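Local coordinates for trichothecene 15-O-acetyltransferase TRI3 (Fusarium sporotrichioides, PDB 3FOT), which acetylates the 15-hydroxyl of trichothecene intermediates such as 15-deacetylcalonectrin, a step in making mycotoxins of the T-2 toxin family, at residues F248-L259 and F405-F416; T359-N367 and N392-W400. All coordinates share one frame; numbering follows the deposited sequence. Where two conformers were deposited one is given.

Contact 1 (F248-L259 and F405-F416); sequences FDDKCTEYTSAL and FLQALGLRVHNF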
loop_
_atom_site.group_PDB
_atom_site.type_symbol
_atom_site.label_atom_id
_atom_site.label_comp_id
_atom_site.label_asym_id
_atom_site.label_seq_id
_atom_site.Cartn_x
_atom_site.Cartn_y
_atom_site.Cartn_z
ATOM N N PHE A 248 -11.093 -1.342 26.420
ATOM C CA PHE A 248 -11.116 -1.605 24.982
ATOM C C PHE A 248 -12.289 -0.865 24.315
ATOM O O PHE A 248 -12.101 -0.155 23.322
ATOM C CB PHE A 248 -11.164 -3.123 24.728
ATOM C CG PHE A 248 -11.287 -3.505 23.273
ATOM C CD1 PHE A 248 -10.223 -3.293 22.382
ATOM C CD2 PHE A 248 -12.446 -4.107 22.800
ATOM C CE1 PHE A 248 -10.337 -3.661 21.047
ATOM C CE2 PHE A 248 -12.575 -4.489 21.438
ATOM C CZ PHE A 248 -11.506 -4.258 20.569
ATOM N N ASP A 249 -13.492 -1.001 24.868
ATOM C CA ASP A 249 -14.645 -0.301 24.308
ATOM C C ASP A 249 -14.415 1.213 24.249
ATOM O O ASP A 249 -14.736 1.859 23.238
ATOM C CB ASP A 249 -15.905 -0.567 25.129
ATOM C CG ASP A 249 -16.362 -2.012 25.065
ATOM O OD1 ASP A 249 -16.005 -2.735 24.094
ATOM O OD2 ASP A 249 -17.070 -2.436 26.016
ATOM N N ASP A 250 -13.887 1.780 25.336
ATOM C CA ASP A 250 -13.686 3.231 25.407
ATOM C C ASP A 250 -12.667 3.696 24.355
ATOM O O ASP A 250 -12.845 4.723 23.724
ATOM C CB ASP A 250 -13.175 3.636 26.787
ATOM C CG ASP A 250 -14.218 3.472 27.896
ATOM O OD1 ASP A 250 -15.427 3.336 27.615
ATOM O OD2 ASP A 250 -13.794 3.483 29.076
ATOM N N LYS A 251 -11.594 2.934 24.190
ATOM C CA LYS A 251 -10.547 3.282 23.239
ATOM C C LYS A 251 -11.100 3.175 21.804
ATOM O O LYS A 251 -10.812 4.027 20.958
ATOM C CB LYS A 251 -9.375 2.328 23.426
ATOM C CG LYS A 251 -7.950 2.892 23.466
ATOM C CD LYS A 251 -7.753 4.369 23.278
ATOM C CE LYS A 251 -6.265 4.647 23.001
ATOM N NZ LYS A 251 -5.766 5.915 23.630
ATOM N N CYS A 252 -11.901 2.138 21.536
ATOM C CA CYS A 252 -12.583 2.027 20.227
ATOM C C CYS A 252 -13.476 3.225 19.947
ATOM O O CYS A 252 -13.487 3.773 18.827
ATOM C CB CYS A 252 -13.413 0.736 20.114
ATOM S SG CYS A 252 -12.452 -0.744 20.052
ATOM N N THR A 253 -14.232 3.638 20.966
ATOM C CA THR A 253 -15.111 4.804 20.872
ATOM C C THR A 253 -14.310 6.106 20.679
ATOM O O THR A 253 -14.749 7.021 19.966
ATOM C CB THR A 253 -16.007 4.893 22.131
ATOM O OG1 THR A 253 -16.920 3.796 22.121
ATOM C CG2 THR A 253 -16.792 6.191 22.162
ATOM N N GLU A 254 -13.138 6.189 21.307
ATOM C CA GLU A 254 -12.276 7.339 21.116
ATOM C C GLU A 254 -11.861 7.432 19.651
ATOM O O GLU A 254 -11.872 8.520 19.061
ATOM C CB GLU A 254 -11.024 7.242 21.982
ATOM C CG GLU A 254 -10.200 8.516 21.933
ATOM C CD GLU A 254 -8.875 8.400 22.656
ATOM O OE1 GLU A 254 -8.713 7.472 23.466
ATOM O OE2 GLU A 254 -7.998 9.258 22.413
ATOM N N TYR A 255 -11.510 6.290 19.062
ATOM C CA TYR A 255 -11.180 6.282 17.639
ATOM C C TYR A 255 -12.379 6.631 16.742
ATOM O O TYR A 255 -12.267 7.496 15.863
ATOM C CB TYR A 255 -10.491 4.982 17.190
ATOM C CG TYR A 255 -10.216 5.019 15.697
ATOM C CD1 TYR A 255 -8.986 5.481 15.188
ATOM C CD2 TYR A 255 -11.204 4.666 14.782
ATOM C CE1 TYR A 255 -8.757 5.544 13.784
ATOM C CE2 TYR A 255 -10.984 4.742 13.403
ATOM C CZ TYR A 255 -9.767 5.185 12.917
ATOM O OH TYR A 255 -9.611 5.231 11.532
ATOM N N THR A 256 -13.527 5.975 16.930
ATOM C CA THR A 256 -14.675 6.248 16.047
ATOM C C THR A 256 -15.178 7.692 16.180
ATOM O O THR A 256 -15.598 8.300 15.192
ATOM C CB THR A 256 -15.830 5.241 16.230
ATOM O OG1 THR A 256 -16.356 5.350 17.563
ATOM C CG2 THR A 256 -15.318 3.812 15.999
ATOM N N SER A 257 -15.102 8.252 17.392
ATOM C CA SER A 257 -15.423 9.659 17.594
ATOM C C SER A 257 -14.478 10.579 16.823
ATOM O O SER A 257 -14.938 11.511 16.152
ATOM C CB SER A 257 -15.439 10.009 19.082
ATOM O OG SER A 257 -16.573 9.408 19.687
ATOM N N ALA A 258 -13.172 10.298 16.893
ATOM C CA ALA A 258 -12.166 11.034 16.105
ATOM C C ALA A 258 -12.374 10.890 14.595
ATOM O O ALA A 258 -12.211 11.859 13.831
ATOM C CB ALA A 258 -10.772 10.597 16.464
ATOM N N LEU A 259 -12.734 9.679 14.173
ATOM C CA LEU A 259 -13.010 9.409 12.773
ATOM C C LEU A 259 -14.135 10.275 12.246
ATOM O O LEU A 259 -13.998 10.953 11.227
ATOM C CB LEU A 259 -13.359 7.928 12.614
ATOM C CG LEU A 259 -13.723 7.443 11.223
ATOM C CD1 LEU A 259 -12.484 7.559 10.319
ATOM C CD2 LEU A 259 -14.197 6.006 11.319
ATOM N N PHE A 405 -4.072 -4.347 22.812
ATOM C CA PHE A 405 -5.281 -4.664 22.065
ATOM C C PHE A 405 -5.401 -3.928 20.723
ATOM O O PHE A 405 -6.435 -4.025 20.056
ATOM C CB PHE A 405 -6.566 -4.524 22.918
ATOM C CG PHE A 405 -6.841 -3.122 23.458
ATOM C CD1 PHE A 405 -6.820 -1.990 22.627
ATOM C CD2 PHE A 405 -7.183 -2.952 24.809
ATOM C CE1 PHE A 405 -7.081 -0.724 23.141
ATOM C CE2 PHE A 405 -7.462 -1.686 25.330
ATOM C CZ PHE A 405 -7.422 -0.567 24.491
ATOM N N LEU A 406 -4.346 -3.219 20.321
ATOM C CA LEU A 406 -4.479 -2.306 19.159
ATOM C C LEU A 406 -4.944 -2.992 17.872
ATOM O O LEU A 406 -5.809 -2.450 17.164
ATOM C CB LEU A 406 -3.219 -1.456 18.924
ATOM C CG LEU A 406 -3.528 -0.250 18.014
ATOM C CD1 LEU A 406 -4.449 0.784 18.683
ATOM C CD2 LEU A 406 -2.236 0.396 17.490
ATOM N N GLN A 407 -4.415 -4.183 17.565
ATOM C CA GLN A 407 -4.861 -4.857 16.330
ATOM C C GLN A 407 -6.333 -5.229 16.410
ATOM O O GLN A 407 -7.076 -5.027 15.447
ATOM C CB GLN A 407 -3.984 -6.051 15.932
ATOM C CG GLN A 407 -4.413 -6.710 14.599
ATOM C CD GLN A 407 -4.401 -5.745 13.393
ATOM O OE1 GLN A 407 -3.571 -4.844 13.309
ATOM N NE2 GLN A 407 -5.329 -5.950 12.462
ATOM N N ALA A 408 -6.770 -5.734 17.567
ATOM C CA ALA A 408 -8.197 -6.019 17.755
ATOM C C ALA A 408 -9.059 -4.763 17.565
ATOM O O ALA A 408 -10.160 -4.829 17.006
ATOM C CB ALA A 408 -8.453 -6.643 19.160
ATOM N N LEU A 409 -8.553 -3.628 18.037
ATOM C CA LEU A 409 -9.271 -2.350 17.937
ATOM C C LEU A 409 -9.396 -1.944 16.471
ATOM O O LEU A 409 -10.440 -1.478 16.058
ATOM C CB LEU A 409 -8.566 -1.253 18.746
ATOM C CG LEU A 409 -9.081 0.192 18.680
ATOM C CD1 LEU A 409 -8.871 0.965 20.006
ATOM C CD2 LEU A 409 -8.362 0.944 17.543
ATOM N N GLY A 410 -8.309 -2.102 15.716
ATOM C CA GLY A 410 -8.312 -1.798 14.271
ATOM C C GLY A 410 -9.413 -2.550 13.555
ATOM O O GLY A 410 -10.178 -1.973 12.792
ATOM N N LEU A 411 -9.495 -3.850 13.801
ATOM C CA LEU A 411 -10.476 -4.686 13.125
ATOM C C LEU A 411 -11.884 -4.188 13.433
ATOM O O LEU A 411 -12.721 -4.055 12.550
ATOM C CB LEU A 411 -10.309 -6.154 13.539
ATOM C CG LEU A 411 -8.959 -6.794 13.198
ATOM C CD1 LEU A 411 -8.927 -8.219 13.749
ATOM C CD2 LEU A 411 -8.670 -6.773 11.691
ATOM N N ARG A 412 -12.126 -3.885 14.701
ATOM C CA ARG A 412 -13.447 -3.454 15.133
ATOM C C ARG A 412 -13.829 -2.080 14.603
ATOM O O ARG A 412 -14.949 -1.873 14.108
ATOM C CB ARG A 412 -13.494 -3.485 16.685
ATOM C CG ARG A 412 -14.871 -3.334 17.227
ATOM C CD ARG A 412 -14.842 -3.501 18.732
ATOM N NE ARG A 412 -16.163 -3.316 19.317
ATOM C CZ ARG A 412 -16.368 -2.917 20.577
ATOM N NH1 ARG A 412 -15.345 -2.655 21.378
ATOM N NH2 ARG A 412 -17.602 -2.768 21.030
ATOM N N VAL A 413 -12.916 -1.122 14.711
ATOM C CA VAL A 413 -13.215 0.225 14.257
ATOM C C VAL A 413 -13.246 0.337 12.742
ATOM O O VAL A 413 -14.006 1.149 12.203
ATOM C CB VAL A 413 -12.297 1.324 14.858
ATOM C CG1 VAL A 413 -12.361 1.277 16.409
ATOM C CG2 VAL A 413 -10.858 1.214 14.364
ATOM N N HIS A 414 -12.425 -0.459 12.061
ATOM C CA HIS A 414 -12.492 -0.442 10.591
ATOM C C HIS A 414 -13.770 -1.129 10.075
ATOM O O HIS A 414 -14.313 -0.744 9.034
ATOM C CB HIS A 414 -11.234 -1.050 9.959
ATOM C CG HIS A 414 -10.010 -0.197 10.073
ATOM N ND1 HIS A 414 -8.737 -0.729 10.093
ATOM C CD2 HIS A 414 -9.857 1.146 10.163
ATOM C CE1 HIS A 414 -7.854 0.250 10.184
ATOM N NE2 HIS A 414 -8.506 1.397 10.223
ATOM N N ASN A 415 -14.263 -2.138 10.789
ATOM C CA ASN A 415 -15.610 -2.640 10.468
ATOM C C ASN A 415 -16.638 -1.488 10.517
ATOM O O ASN A 415 -17.482 -1.319 9.620
ATOM C CB ASN A 415 -16.039 -3.733 11.433
ATOM C CG ASN A 415 -15.415 -5.083 11.131
ATOM O OD1 ASN A 415 -14.879 -5.329 10.051
ATOM N ND2 ASN A 415 -15.510 -5.987 12.104
ATOM N N PHE A 416 -16.545 -0.686 11.567
ATOM C CA PHE A 416 -17.429 0.467 11.705
ATOM C C PHE A 416 -17.233 1.468 10.555
ATOM O O PHE A 416 -18.195 1.973 9.968
ATOM C CB PHE A 416 -17.235 1.139 13.064
ATOM C CG PHE A 416 -17.943 2.458 13.172
ATOM C CD1 PHE A 416 -19.298 2.502 13.503
ATOM C CD2 PHE A 416 -17.275 3.654 12.875
ATOM C CE1 PHE A 416 -19.974 3.742 13.569
ATOM C CE2 PHE A 416 -17.937 4.880 12.933
ATOM C CZ PHE A 416 -19.291 4.920 13.295
HETATM O O HOH W 1 -7.234 3.888 10.341
#

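Contact 2 (T359-N367 and N392-W400); sequences TAAVVRIEN and NIKKSYRQW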
loop_
_atom_site.group_PDB
_atom_site.type_symbol
_atom_site.label_atom_id
_atom_site.label_comp_id
_atom_site.label_asym_id
_atom_site.label_seq_id
_atom_site.Cartn_x
_atom_site.Cartn_y
_atom_site.Cartn_z
ATOM N N THR A 359 -4.041 -1.609 11.465
ATOM C CA THR A 359 -4.843 -1.057 12.542
ATOM C C THR A 359 -4.753 0.451 12.485
ATOM O O THR A 359 -4.398 1.003 11.431
ATOM C CB THR A 359 -4.512 -1.699 13.929
ATOM O OG1 THR A 359 -5.404 -1.169 14.915
ATOM C CG2 THR A 359 -3.097 -1.474 14.344
ATOM N N ALA A 360 -5.090 1.119 13.595
ATOM C CA ALA A 360 -5.434 2.533 13.575
ATOM C C ALA A 360 -4.769 3.235 14.761
ATOM O O ALA A 360 -4.506 2.611 15.791
ATOM C CB ALA A 360 -6.940 2.683 13.664
ATOM N N ALA A 361 -4.451 4.520 14.581
ATOM C CA ALA A 361 -3.997 5.398 15.668
ATOM C C ALA A 361 -4.523 6.790 15.359
ATOM O O ALA A 361 -4.977 7.047 14.247
ATOM C CB ALA A 361 -2.449 5.426 15.769
ATOM N N VAL A 362 -4.481 7.694 16.333
ATOM C CA VAL A 362 -4.935 9.048 16.074
ATOM C C VAL A 362 -3.782 9.986 16.403
ATOM O O VAL A 362 -3.317 10.048 17.546
ATOM C CB VAL A 362 -6.212 9.440 16.881
ATOM C CG1 VAL A 362 -6.632 10.855 16.550
ATOM C CG2 VAL A 362 -7.364 8.482 16.585
ATOM N N VAL A 363 -3.287 10.659 15.373
ATOM C CA VAL A 363 -2.300 11.727 15.547
ATOM C C VAL A 363 -3.019 13.004 16.010
ATOM O O VAL A 363 -4.026 13.396 15.431
ATOM C CB VAL A 363 -1.557 11.980 14.218
ATOM C CG1 VAL A 363 -0.628 13.212 14.299
ATOM C CG2 VAL A 363 -0.777 10.751 13.848
ATOM N N ARG A 364 -2.470 13.653 17.037
ATOM C CA ARG A 364 -3.022 14.884 17.571
ATOM C C ARG A 364 -1.932 15.906 17.778
ATOM O O ARG A 364 -0.909 15.609 18.402
ATOM C CB ARG A 364 -3.714 14.625 18.911
ATOM C CG ARG A 364 -4.940 13.769 18.837
ATOM C CD ARG A 364 -5.507 13.544 20.245
ATOM N NE ARG A 364 -5.406 14.755 21.071
ATOM C CZ ARG A 364 -6.361 15.670 21.214
ATOM N NH1 ARG A 364 -7.533 15.538 20.598
ATOM N NH2 ARG A 364 -6.142 16.728 21.985
ATOM N N ILE A 365 -2.139 17.104 17.237
ATOM C CA ILE A 365 -1.204 18.205 17.476
ATOM C C ILE A 365 -2.044 19.415 17.903
ATOM O O ILE A 365 -2.877 19.888 17.140
ATOM C CB ILE A 365 -0.342 18.558 16.231
ATOM C CG1 ILE A 365 0.442 17.327 15.715
ATOM C CG2 ILE A 365 0.588 19.763 16.549
ATOM C CD1 ILE A 365 0.909 17.436 14.277
ATOM N N GLU A 366 -1.844 19.862 19.146
ATOM C CA GLU A 366 -2.510 21.054 19.658
ATOM C C GLU A 366 -1.560 22.236 19.531
ATOM O O GLU A 366 -0.396 22.072 19.141
ATOM C CB GLU A 366 -2.905 20.886 21.133
ATOM C CG GLU A 366 -3.682 19.622 21.491
ATOM C CD GLU A 366 -3.811 19.465 23.002
ATOM O OE1 GLU A 366 -3.903 18.321 23.475
ATOM O OE2 GLU A 366 -3.813 20.497 23.720
ATOM N N ASN A 367 -2.067 23.421 19.871
ATOM C CA ASN A 367 -1.336 24.696 19.813
ATOM C C ASN A 367 -0.685 24.935 18.459
ATOM O O ASN A 367 0.529 25.167 18.304
ATOM C CB ASN A 367 -0.363 24.886 20.975
ATOM C CG ASN A 367 -0.042 26.360 21.229
ATOM O OD1 ASN A 367 -0.537 27.254 20.532
ATOM N ND2 ASN A 367 0.783 26.613 22.235
ATOM N N ASN A 392 4.945 15.920 19.408
ATOM C CA ASN A 392 3.478 15.747 19.466
ATOM C C ASN A 392 3.041 14.482 18.704
ATOM O O ASN A 392 2.240 13.677 19.194
ATOM C CB ASN A 392 2.743 16.949 18.849
ATOM C CG ASN A 392 2.553 18.131 19.812
ATOM O OD1 ASN A 392 1.517 18.254 20.444
ATOM N ND2 ASN A 392 3.532 19.022 19.881
ATOM N N ILE A 393 3.561 14.316 17.491
ATOM C CA ILE A 393 3.260 13.138 16.674
ATOM C C ILE A 393 3.685 11.835 17.359
ATOM O O ILE A 393 2.887 10.896 17.482
ATOM C CB ILE A 393 3.895 13.262 15.265
ATOM C CG1 ILE A 393 3.253 14.420 14.512
ATOM C CG2 ILE A 393 3.750 11.931 14.426
ATOM C CD1 ILE A 393 4.188 15.066 13.483
ATOM N N LYS A 394 4.932 11.774 17.812
ATOM C CA LYS A 394 5.430 10.551 18.430
ATOM C C LYS A 394 4.655 10.230 19.702
ATOM O O LYS A 394 4.300 9.074 19.922
ATOM C CB LYS A 394 6.924 10.657 18.709
ATOM C CG LYS A 394 7.515 9.452 19.437
ATOM C CD LYS A 394 9.009 9.597 19.574
ATOM C CE LYS A 394 9.641 8.364 20.208
ATOM N NZ LYS A 394 9.288 7.105 19.467
ATOM N N LYS A 395 4.376 11.255 20.511
ATOM C CA LYS A 395 3.603 11.099 21.747
ATOM C C LYS A 395 2.201 10.551 21.457
ATOM O O LYS A 395 1.749 9.632 22.152
ATOM C CB LYS A 395 3.562 12.421 22.533
ATOM C CG LYS A 395 2.536 12.473 23.670
ATOM N N SER A 396 1.535 11.097 20.432
ATOM C CA SER A 396 0.245 10.593 19.945
ATOM C C SER A 396 0.287 9.113 19.615
ATOM O O SER A 396 -0.574 8.341 20.059
ATOM C CB SER A 396 -0.191 11.329 18.662
ATOM O OG SER A 396 -0.471 12.675 18.886
ATOM N N TYR A 397 1.251 8.724 18.788
ATOM C CA TYR A 397 1.368 7.337 18.370
ATOM C C TYR A 397 1.503 6.433 19.584
ATOM O O TYR A 397 0.828 5.406 19.672
ATOM C CB TYR A 397 2.508 7.150 17.364
ATOM C CG TYR A 397 2.046 7.385 15.941
ATOM C CD1 TYR A 397 2.528 8.452 15.183
ATOM C CD2 TYR A 397 1.092 6.546 15.361
ATOM C CE1 TYR A 397 2.090 8.661 13.869
ATOM C CE2 TYR A 397 0.649 6.745 14.065
ATOM C CZ TYR A 397 1.144 7.802 13.325
ATOM O OH TYR A 397 0.671 7.967 12.045
ATOM N N ARG A 398 2.327 6.860 20.545
ATOM C CA ARG A 398 2.524 6.134 21.810
ATOM C C ARG A 398 1.209 5.757 22.515
ATOM O O ARG A 398 1.067 4.631 22.984
ATOM C CB ARG A 398 3.443 6.933 22.748
ATOM C CG ARG A 398 4.251 6.094 23.710
ATOM N N GLN A 399 0.241 6.673 22.547
ATOM C CA GLN A 399 -1.059 6.411 23.166
ATOM C C GLN A 399 -1.790 5.255 22.502
ATOM O O GLN A 399 -2.718 4.692 23.065
ATOM C CB GLN A 399 -1.962 7.653 23.102
ATOM N N TRP A 400 -1.384 4.918 21.287
ATOM C CA TRP A 400 -2.093 3.895 20.547
ATOM C C TRP A 400 -1.244 2.650 20.437
ATOM O O TRP A 400 -1.691 1.565 20.771
ATOM C CB TRP A 400 -2.521 4.436 19.179
ATOM C CG TRP A 400 -3.538 5.550 19.341
ATOM C CD1 TRP A 400 -3.281 6.882 19.513
ATOM C CD2 TRP A 400 -4.962 5.404 19.406
ATOM N NE1 TRP A 400 -4.455 7.573 19.667
ATOM C CE2 TRP A 400 -5.503 6.690 19.619
ATOM C CE3 TRP A 400 -5.831 4.311 19.304
ATOM C CZ2 TRP A 400 -6.883 6.917 19.729
ATOM C CZ3 TRP A 400 -7.191 4.526 19.418
ATOM C CH2 TRP A 400 -7.715 5.822 19.626
HETATM O O HOH W 2 -4.327 10.371 19.929
#

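Contact 1 (F248-L259 and F405-F416)
Phe-248 and Arg-412 both hold CG anti to the backbone N (chi1 176° for Phe-248), which sends the two side chains across each other between the helices. The Arg-412 chain stays extended to NE. Arg-412 NH1 donates to Asp-249 OD1 at 2.8 Å, on the anti side of the carboxylate, in a salt bridge. The other guanidinium nitrogens, NE and NH2, hydrogen-bond to the backbone oxygens of Pro-10 and Leu-9, so three partners fix the group. The Phe-248 ring turns its edge to the face of Phe-405, with Phe-248 CD1 3.6 Å from Phe-405 CG and the planes at 73°. Over one face of Phe-248 lies Cys-252 SG, from its own helix. Cys-252 SG also packs 3.8 Å from Leu-409 CG. Further along, Val-413 CG2 meets Tyr-255 CD2 at 3.5 Å, and Thr-256 CG2 sits 3.7 Å from Phe-416 CD2. Water 1 joins Tyr-255 OH to His-414 NE2, at 2.8 Å from His-414 NE2 and in the plane of the imidazole. Tyr-255 OH also hydrogen-bonds to Glu-417 OE1. The helices cross at -45°, an oblique helix pair, one helix of which carries His-414, the residue that binds 15-deacetylcalonectrin.

Contact 2 (T359-N367 and N392-W400)
Helix 392-400 lies along the edge of strand 359-365 that is not paired with strand 333-340. The strand runs at 148° to the helix, roughly antiparallel, and the axes come within 6.9 Å. The N and O of Val-362 and Arg-364 therefore face the helix, where Ser-396 OG and water 2 reach Arg-364 N and Val-362 O. Ser-396 OG, at the middle of the interface, stands anti to the carbonyl carbon (chi1 -66°), within reach of Arg-364 N and Asn-392 O. Ser-396 OG accepts from Arg-364 N at 2.9 Å (N-H...O angle 157°) and donates to Asn-392 O, one turn back in the helix, from above that carbonyl plane.

Trp-400 lays one face of its indole against the strand backbone. Ala-361 CA stands over the Trp-400 five-membered ring in a CH-pi contact, 4.0 Å from its centroid. Val-362 CG2 touches Trp-400 CZ2, 3.5 Å away. Water 2 lies in the indole plane at the ring edge; it accepts from Trp-400 NE1 at 2.8 Å and donates to Val-362 O. Strand 333-340 completes the two-stranded antiparallel ribbon: its backbone pairs with Ala-361 and Val-363 through Thr-337 and Ser-335.

Tyr-397 fits between two alternate strand side chains. Tyr-397 CE1 is 3.5 Å from Val-363 CG2, and Tyr-397 CD2 is 3.7 Å from Ala-361 CB. Its hydroxyl hydrogen-bonds to Thr-337 OG1. Ile-393 CG1 packs 3.8 Å from Ile-365 CD1. Arg-364 NH2 forms a salt bridge to Glu-366 OE1 at the exposed end of the segment, in the guanidinium plane.

Both contacts are mainly buried, and they lie on the same side of the chain's centre, their own centres about 14 Å apart. Contact 1 pairs two helices; contact 2 sets a helix on a strand. Helices 379-401 and 406-423 follow each other in the chain, one serving each contact. Thr-359 OG1 probably hydrogen-bonds to Leu-406 O at 2.6 Å. Trp-400 lies in a cation-pi contact with Lys-251, and Ala-360 touches His-414. Charge crosses contact 1 through a salt bridge, beside an aromatic pair. In contact 2 the crossing bond is neutral, from main chain to hydroxyl, and its salt bridge stays within segment 359-367 near the surface.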